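Local coordinates for aminopeptidase N (Francisella tularensis subsp. tularensis, PDB 5DLL), which is a zinc-dependent M1-family peptidase that releases N-terminal amino acids, preferably alanine, from peptides and probably serves the breakdown of intracellular peptides, at residues Glu398-Ile403 / Glu410-Gly415; Arg353-Arg358 / Ile608-Leu613. All coordinates share one frame; numbering follows the deposited sequence. Where two conformers were deposited one is given.

Interaction 1 (Glu398-Ile403 / Glu410-Gly415); sequences EIIRMI and EGFQKG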
ATOM      1  N   GLU A 398      -6.546   6.982   7.068  1.00 39.46           N
ATOM      2  CA  GLU A 398      -6.558   7.443   8.464  1.00 38.41           C
ATOM      3  C   GLU A 398      -7.705   8.406   8.725  1.00 39.23           C
ATOM      4  O   GLU A 398      -8.319   8.362   9.789  1.00 41.58           O
ATOM      5  CB  GLU A 398      -5.240   8.138   8.839  1.00 38.03           C
ATOM      6  CG  GLU A 398      -4.035   7.215   8.931  1.00 42.79           C
ATOM      7  CD  GLU A 398      -4.142   6.211  10.063  1.00 49.91           C
ATOM      8  OE1 GLU A 398      -4.211   6.641  11.243  1.00 59.66           O
ATOM      9  OE2 GLU A 398      -4.152   4.993   9.770  1.00 41.10           O
ATOM     10  N   ILE A 399      -7.990   9.275   7.757  1.00 38.30           N
ATOM     11  CA  ILE A 399      -9.085  10.239   7.892  1.00 43.43           C
ATOM     12  C   ILE A 399     -10.439   9.524   7.890  1.00 44.78           C
ATOM     13  O   ILE A 399     -11.345   9.893   8.645  1.00 39.63           O
ATOM     14  CB  ILE A 399      -9.051  11.311   6.777  1.00 39.55           C
ATOM     15  CG1 ILE A 399      -7.765  12.144   6.863  1.00 45.77           C
ATOM     16  CG2 ILE A 399     -10.264  12.230   6.864  1.00 41.60           C
ATOM     17  CD1 ILE A 399      -7.580  12.926   8.145  1.00 48.81           C
ATOM     18  N   ILE A 400     -10.566   8.503   7.048  1.00 40.46           N
ATOM     19  CA  ILE A 400     -11.774   7.683   7.007  1.00 41.92           C
ATOM     20  C   ILE A 400     -11.914   6.860   8.288  1.00 43.12           C
ATOM     21  O   ILE A 400     -13.020   6.681   8.802  1.00 42.13           O
ATOM     22  CB  ILE A 400     -11.776   6.797   5.748  1.00 42.51           C
ATOM     23  CG1 ILE A 400     -12.127   7.665   4.535  1.00 46.11           C
ATOM     24  CG2 ILE A 400     -12.767   5.648   5.871  1.00 43.97           C
ATOM     25  CD1 ILE A 400     -11.349   7.329   3.287  1.00 54.87           C
ATOM     26  N   ARG A 401     -10.785   6.380   8.801  1.00 41.81           N
ATOM     27  CA  ARG A 401     -10.739   5.668  10.073  1.00 38.80           C
ATOM     28  C   ARG A 401     -11.133   6.562  11.252  1.00 37.87           C
ATOM     29  O   ARG A 401     -11.759   6.099  12.202  1.00 38.39           O
ATOM     30  CB  ARG A 401      -9.337   5.091  10.296  1.00 37.17           C
ATOM     31  CG  ARG A 401      -9.169   4.333  11.600  1.00 36.93           C
ATOM     32  CD  ARG A 401      -7.795   3.691  11.689  1.00 36.24           C
ATOM     33  NE  ARG A 401      -7.630   2.628  10.701  1.00 35.83           N
ATOM     34  CZ  ARG A 401      -8.159   1.412  10.795  1.00 38.22           C
ATOM     35  NH1 ARG A 401      -8.915   1.070  11.835  1.00 41.99           N
ATOM     36  NH2 ARG A 401      -7.941   0.526   9.837  1.00 39.07           N
ATOM     37  N   MET A 402     -10.757   7.835  11.190  1.00 38.20           N
ATOM     38  CA  MET A 402     -11.124   8.798  12.231  1.00 43.78           C
ATOM     39  C   MET A 402     -12.631   9.029  12.325  1.00 46.74           C
ATOM     40  O   MET A 402     -13.140   9.372  13.392  1.00 52.54           O
ATOM     41  CB  MET A 402     -10.416  10.138  12.008  1.00 45.75           C
ATOM     42  CG  MET A 402      -9.099  10.268  12.753  1.00 46.34           C
ATOM     43  SD  MET A 402      -8.169  11.725  12.252  1.00 61.26           S
ATOM     44  CE  MET A 402      -9.296  13.026  12.722  1.00 64.67           C
ATOM     45  N   ILE A 403     -13.337   8.854  11.208  1.00 48.81           N
ATOM     46  CA  ILE A 403     -14.797   8.954  11.193  1.00 47.92           C
ATOM     47  C   ILE A 403     -15.405   7.677  11.774  1.00 45.66           C
ATOM     48  O   ILE A 403     -16.427   7.725  12.460  1.00 57.25           O
ATOM     49  CB  ILE A 403     -15.348   9.193   9.771  1.00 53.48           C
ATOM     50  CG1 ILE A 403     -14.749  10.469   9.161  1.00 57.14           C
ATOM     51  CG2 ILE A 403     -16.862   9.320   9.807  1.00 50.84           C
ATOM     52  CD1 ILE A 403     -14.982  10.615   7.672  1.00 59.31           C
ATOM     53  N   GLU A 410     -21.537   0.746  14.005  1.00 50.94           N
ATOM     54  CA  GLU A 410     -22.940   0.723  13.603  1.00 53.28           C
ATOM     55  C   GLU A 410     -23.301   1.987  12.826  1.00 48.35           C
ATOM     56  O   GLU A 410     -23.919   1.910  11.762  1.00 44.45           O
ATOM     57  CB  GLU A 410     -23.840   0.553  14.831  1.00 58.24           C
ATOM     58  CG  GLU A 410     -25.236   0.017  14.523  1.00 66.10           C
ATOM     59  CD  GLU A 410     -26.024  -0.356  15.773  1.00 70.06           C
ATOM     60  OE1 GLU A 410     -25.496  -0.212  16.899  1.00 69.21           O
ATOM     61  OE2 GLU A 410     -27.183  -0.801  15.631  1.00 74.95           O
ATOM     62  N   GLY A 411     -22.883   3.138  13.352  1.00 48.75           N
ATOM     63  CA  GLY A 411     -23.133   4.437  12.722  1.00 44.90           C
ATOM     64  C   GLY A 411     -22.315   4.695  11.467  1.00 44.01           C
ATOM     65  O   GLY A 411     -22.734   5.443  10.583  1.00 43.52           O
ATOM     66  N   PHE A 412     -21.135   4.089  11.396  1.00 45.21           N
ATOM     67  CA  PHE A 412     -20.298   4.156  10.205  1.00 42.34           C
ATOM     68  C   PHE A 412     -20.938   3.383   9.051  1.00 44.44           C
ATOM     69  O   PHE A 412     -20.944   3.860   7.917  1.00 55.63           O
ATOM     70  CB  PHE A 412     -18.910   3.599  10.517  1.00 44.76           C
ATOM     71  CG  PHE A 412     -17.917   3.756   9.396  1.00 40.80           C
ATOM     72  CD1 PHE A 412     -17.278   4.972   9.184  1.00 41.88           C
ATOM     73  CD2 PHE A 412     -17.599   2.683   8.573  1.00 37.41           C
ATOM     74  CE1 PHE A 412     -16.353   5.121   8.162  1.00 38.21           C
ATOM     75  CE2 PHE A 412     -16.675   2.825   7.552  1.00 40.52           C
ATOM     76  CZ  PHE A 412     -16.053   4.047   7.345  1.00 37.73           C
ATOM     77  N   GLN A 413     -21.481   2.201   9.345  1.00 44.45           N
ATOM     78  CA  GLN A 413     -22.223   1.418   8.350  1.00 45.47           C
ATOM     79  C   GLN A 413     -23.522   2.113   7.926  1.00 47.50           C
ATOM     80  O   GLN A 413     -23.914   2.030   6.763  1.00 47.15           O
ATOM     81  CB  GLN A 413     -22.541   0.013   8.874  1.00 46.56           C
ATOM     82  CG  GLN A 413     -21.329  -0.869   9.136  1.00 46.76           C
ATOM     83  CD  GLN A 413     -20.467  -1.089   7.908  1.00 52.37           C
ATOM     84  OE1 GLN A 413     -20.948  -1.027   6.774  1.00 56.32           O
ATOM     85  NE2 GLN A 413     -19.179  -1.348   8.130  1.00 49.50           N
ATOM     86  N   LYS A 414     -24.189   2.782   8.865  1.00 50.91           N
ATOM     87  CA  LYS A 414     -25.333   3.648   8.530  1.00 55.50           C
ATOM     88  C   LYS A 414     -24.935   4.723   7.514  1.00 51.24           C
ATOM     89  O   LYS A 414     -25.725   5.085   6.639  1.00 50.01           O
ATOM     90  CB  LYS A 414     -25.898   4.341   9.779  1.00 58.40           C
ATOM     91  CG  LYS A 414     -26.835   3.510  10.639  1.00 58.66           C
ATOM     92  CD  LYS A 414     -27.374   4.364  11.779  1.00 66.19           C
ATOM     93  CE  LYS A 414     -28.343   3.603  12.674  1.00 77.77           C
ATOM     94  NZ  LYS A 414     -27.676   2.555  13.496  1.00 81.26           N
ATOM     95  N   GLY A 415     -23.718   5.244   7.657  1.00 49.82           N
ATOM     96  CA  GLY A 415     -23.185   6.249   6.744  1.00 47.72           C
ATOM     97  C   GLY A 415     -22.808   5.697   5.381  1.00 46.68           C
ATOM     98  O   GLY A 415     -22.975   6.385   4.374  1.00 47.97           O
TER

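Interaction 2 (Arg353-Arg358 / Ile608-Leu613); sequences RIDDVR and ISNALL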
ATOM      1  N   ARG A 353      -2.425  -3.084  12.383  1.00 41.13           N
ATOM      2  CA  ARG A 353      -2.547  -1.700  12.810  1.00 41.54           C
ATOM      3  C   ARG A 353      -1.196  -1.073  13.153  1.00 46.47           C
ATOM      4  O   ARG A 353      -0.993   0.119  12.918  1.00 53.25           O
ATOM      5  CB  ARG A 353      -3.509  -1.591  14.001  1.00 44.18           C
ATOM      6  CG  ARG A 353      -3.863  -0.170  14.410  1.00 45.20           C
ATOM      7  CD  ARG A 353      -4.314   0.673  13.227  1.00 41.54           C
ATOM      8  NE  ARG A 353      -4.543   2.066  13.600  1.00 41.52           N
ATOM      9  CZ  ARG A 353      -4.513   3.094  12.753  1.00 41.90           C
ATOM     10  NH1 ARG A 353      -4.245   2.910  11.462  1.00 40.38           N
ATOM     11  NH2 ARG A 353      -4.740   4.324  13.208  1.00 41.46           N
ATOM     12  N   ILE A 354      -0.275  -1.861  13.703  1.00 45.25           N
ATOM     13  CA  ILE A 354       1.096  -1.381  13.919  1.00 47.69           C
ATOM     14  C   ILE A 354       1.773  -1.098  12.572  1.00 47.01           C
ATOM     15  O   ILE A 354       2.352  -0.030  12.383  1.00 47.68           O
ATOM     16  CB  ILE A 354       1.933  -2.369  14.768  1.00 48.19           C
ATOM     17  CG1 ILE A 354       1.450  -2.352  16.224  1.00 47.91           C
ATOM     18  CG2 ILE A 354       3.417  -2.015  14.722  1.00 49.63           C
ATOM     19  CD1 ILE A 354       1.889  -3.552  17.036  1.00 49.50           C
ATOM     20  N   ASP A 355       1.674  -2.045  11.640  1.00 48.77           N
ATOM     21  CA  ASP A 355       2.264  -1.897  10.302  1.00 51.67           C
ATOM     22  C   ASP A 355       1.772  -0.656   9.558  1.00 48.77           C
ATOM     23  O   ASP A 355       2.552  -0.003   8.866  1.00 60.66           O
ATOM     24  CB  ASP A 355       1.985  -3.136   9.440  1.00 56.29           C
ATOM     25  CG  ASP A 355       2.692  -4.386   9.950  1.00 68.42           C
ATOM     26  OD1 ASP A 355       3.603  -4.269  10.802  1.00 66.61           O
ATOM     27  OD2 ASP A 355       2.331  -5.493   9.495  1.00 71.70           O
ATOM     28  N   ASP A 356       0.484  -0.340   9.695  1.00 50.52           N
ATOM     29  CA  ASP A 356      -0.104   0.833   9.032  1.00 49.33           C
ATOM     30  C   ASP A 356       0.345   2.139   9.686  1.00 49.02           C
ATOM     31  O   ASP A 356       0.535   3.144   9.002  1.00 61.89           O
ATOM     32  CB  ASP A 356      -1.638   0.760   9.026  1.00 51.58           C
ATOM     33  CG  ASP A 356      -2.177  -0.427   8.223  1.00 60.86           C
ATOM     34  OD1 ASP A 356      -1.460  -0.950   7.341  1.00 58.96           O
ATOM     35  OD2 ASP A 356      -3.331  -0.836   8.480  1.00 52.70           O
ATOM     36  N   VAL A 357       0.504   2.123  11.008  1.00 46.21           N
ATOM     37  CA  VAL A 357       1.001   3.292  11.737  1.00 45.90           C
ATOM     38  C   VAL A 357       2.487   3.555  11.457  1.00 45.14           C
ATOM     39  O   VAL A 357       2.890   4.709  11.306  1.00 44.76           O
ATOM     40  CB  VAL A 357       0.777   3.153  13.256  1.00 47.45           C
ATOM     41  CG1 VAL A 357       1.427   4.311  14.010  1.00 46.39           C
ATOM     42  CG2 VAL A 357      -0.712   3.081  13.568  1.00 49.96           C
ATOM     43  N   ARG A 358       3.291   2.494  11.396  0.50 45.03           N
ATOM     44  CA  ARG A 358       4.713   2.624  11.076  0.50 46.15           C
ATOM     45  C   ARG A 358       4.921   3.396   9.766  0.50 45.38           C
ATOM     46  O   ARG A 358       5.879   4.158   9.642  0.50 49.64           O
ATOM     47  CB  ARG A 358       5.392   1.248  10.991  0.50 46.83           C
ATOM     48  CG  ARG A 358       5.570   0.520  12.321  0.50 46.71           C
ATOM     49  CD  ARG A 358       5.935   1.466  13.453  0.50 47.74           C
ATOM     50  NE  ARG A 358       7.020   2.366  13.082  0.50 49.28           N
ATOM     51  CZ  ARG A 358       7.484   3.340  13.859  0.50 49.03           C
ATOM     52  NH1 ARG A 358       6.958   3.544  15.060  0.50 46.98           N
ATOM     53  NH2 ARG A 358       8.475   4.111  13.431  0.50 47.76           N
ATOM     54  N   ILE A 608       2.721 -10.042  20.636  1.00 53.21           N
ATOM     55  CA  ILE A 608       3.862 -10.284  21.520  1.00 55.75           C
ATOM     56  C   ILE A 608       5.178 -10.160  20.732  1.00 53.07           C
ATOM     57  O   ILE A 608       6.105  -9.479  21.172  1.00 44.42           O
ATOM     58  CB  ILE A 608       3.763 -11.668  22.211  1.00 56.09           C
ATOM     59  CG1 ILE A 608       2.608 -11.679  23.220  1.00 62.58           C
ATOM     60  CG2 ILE A 608       5.055 -12.008  22.941  1.00 62.25           C
ATOM     61  CD1 ILE A 608       2.260 -13.051  23.768  1.00 60.07           C
ATOM     62  N   SER A 609       5.237 -10.802  19.564  1.00 46.00           N
ATOM     63  CA  SER A 609       6.423 -10.758  18.700  1.00 45.52           C
ATOM     64  C   SER A 609       6.846  -9.337  18.314  1.00 48.39           C
ATOM     65  O   SER A 609       8.038  -9.052  18.231  1.00 46.71           O
ATOM     66  CB  SER A 609       6.182 -11.575  17.428  1.00 48.40           C
ATOM     67  OG  SER A 609       5.541 -12.802  17.725  1.00 56.45           O
ATOM     68  N   ASN A 610       5.872  -8.460  18.066  1.00 58.30           N
ATOM     69  CA  ASN A 610       6.154  -7.064  17.696  1.00 55.55           C
ATOM     70  C   ASN A 610       6.651  -6.246  18.878  1.00 53.07           C
ATOM     71  O   ASN A 610       7.587  -5.456  18.740  1.00 48.62           O
ATOM     72  CB  ASN A 610       4.919  -6.377  17.089  1.00 56.80           C
ATOM     73  CG  ASN A 610       4.979  -6.289  15.575  1.00 62.05           C
ATOM     74  OD1 ASN A 610       4.808  -5.214  15.001  1.00 70.41           O
ATOM     75  ND2 ASN A 610       5.231  -7.417  14.925  1.00 59.93           N
ATOM     76  N   ALA A 611       6.014  -6.433  20.031  1.00 50.82           N
ATOM     77  CA  ALA A 611       6.375  -5.704  21.246  1.00 52.71           C
ATOM     78  C   ALA A 611       7.745  -6.119  21.790  1.00 59.07           C
ATOM     79  O   ALA A 611       8.472  -5.288  22.344  1.00 66.89           O
ATOM     80  CB  ALA A 611       5.304  -5.890  22.306  1.00 52.00           C
ATOM     81  N   LEU A 612       8.100  -7.391  21.622  1.00 53.51           N
ATOM     82  CA  LEU A 612       9.357  -7.912  22.158  1.00 56.10           C
ATOM     83  C   LEU A 612      10.562  -7.693  21.234  1.00 56.20           C
ATOM     84  O   LEU A 612      11.708  -7.826  21.673  1.00 43.38           O
ATOM     85  CB  LEU A 612       9.225  -9.401  22.507  1.00 58.88           C
ATOM     86  CG  LEU A 612       8.295  -9.799  23.663  1.00 51.70           C
ATOM     87  CD1 LEU A 612       8.433 -11.287  23.937  1.00 52.33           C
ATOM     88  CD2 LEU A 612       8.556  -9.015  24.939  1.00 48.21           C
ATOM     89  N   LEU A 613      10.321  -7.363  19.968  1.00 61.49           N
ATOM     90  CA  LEU A 613      11.423  -7.066  19.055  1.00 56.41           C
ATOM     91  C   LEU A 613      11.837  -5.608  19.236  1.00 55.38           C
ATOM     92  O   LEU A 613      11.027  -4.699  19.052  1.00 51.71           O
ATOM     93  CB  LEU A 613      11.028  -7.358  17.605  1.00 67.29           C
ATOM     94  CG  LEU A 613      12.164  -7.673  16.622  1.00 75.43           C
ATOM     95  CD1 LEU A 613      13.117  -8.734  17.167  1.00 77.28           C
ATOM     96  CD2 LEU A 613      11.583  -8.116  15.286  1.00 69.29           C
TER

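Interaction 1 (Glu398-Ile403 / Glu410-Gly415)
F412 reaches across to I400 and I403, two residues that precede it in helix 390-423. Although nine residues separate I403 from F412, their CA atoms are only 7.4 Å apart, because the chain turns a corner between residues 398-403 and 410-415. Two helical arms of what counts as one helix therefore pack on each other, and an aromatic ring comes back against turns that lie earlier in the chain.

From CB, which points at residues 398-403, CG continues anti to the backbone N (chi1 -174°), and this torsion carries the ring across the gap. CD1, CE1 and CZ do the touching. CD1 lies 4.2 Å from the carbonyl carbon of I403 and 4.4 Å from I403 CG2. The next atom, CE1, comes within 3.7 Å of I400 O, and the ring approaches these backbone atoms obliquely. At the tip, CZ meets I400 CG2 at 3.9 Å. That methyl is the shorter branch of I400, set anti to the backbone N, while the longer branch leads away from the phenyl ring. The contact is apolar apart from the carbonyl against which CE1 rests.

Around this pair, helices of the peptidase domain close in. H404 and F337 meet the phenylalanine ring with their planes inclined by about 60°. M437 of helix 430-439 touches F412 and I403, F433 packs on both isoleucines, and helix 328-346, which carries the zinc ligand E332, lies against I400 through L334 and F337.

Interaction 2 (Arg353-Arg358 / Ile608-Leu613)
N610 OD1 is the polar atom on which this contact turns, and I354 presents hydrocarbon to it. The CG2 methyl of I354 is nearest, 3.5 Å from N610 OD1, and I354 CD1 follows at 3.9 Å from the same oxygen. The two side chains come from opposite directions, each sent out by a CB that points at the other segment. In I354 the CG2 branch stands anti to the backbone N, with CG1 beside that N (chi1 -71°); as a result both branches converge on the amide oxygen. CD1 also reaches back along the asparagine, to 4.1 Å from N610 CB, so the isoleucine touches the base of that side chain as well as its end.

D355 adds a marginal polar element. Its CB does not aim at residues 608-613, but its carboxylate swings nearer, and D355 OD1 ends 4.5 Å from N610 OD1. Two oxygens at that distance make no bond, and none links these two helix segments. Their nearest CA atoms, those of I354 and N610, are 8.5 Å apart.

The contact nevertheless joins distant parts of the chain: helix 349-369 of the peptidase domain and helix 605-612 of the C-terminal region, assigned to ARM-like helical repeats. Helix 565-581 touches both sides: W569 packs on I354 and R358, and L572 on A611. A polar pairing close by, between R358 NH2 and E622 OE1, is a long and weak ion pair.

With methyl groups against an amide and no directional bond, the contact across these two segments is van der Waals packing and imposes little directional preference.

Interaction 1 is a buried core contact between two arms of helix 390-423, on either side of a turn in the chain; interaction 2 is partly buried and joins the peptidase domain to the C-terminal helical region. The first sets an aromatic ring obliquely against two isoleucines and a backbone carbonyl, with the I400 side chain about 12 Å from the zinc ion, whereas the second sets an isoleucine against an amide, away from the metal sites. Neither has a hydrogen bond across its segments. Their centres are 24 Å apart, yet they meet directly: R353 NH1 forms a 2.7 Å salt bridge with E398 OE2, coupling helix 349-369 to helix 390-423, and the R353 guanidinium also packs against R401.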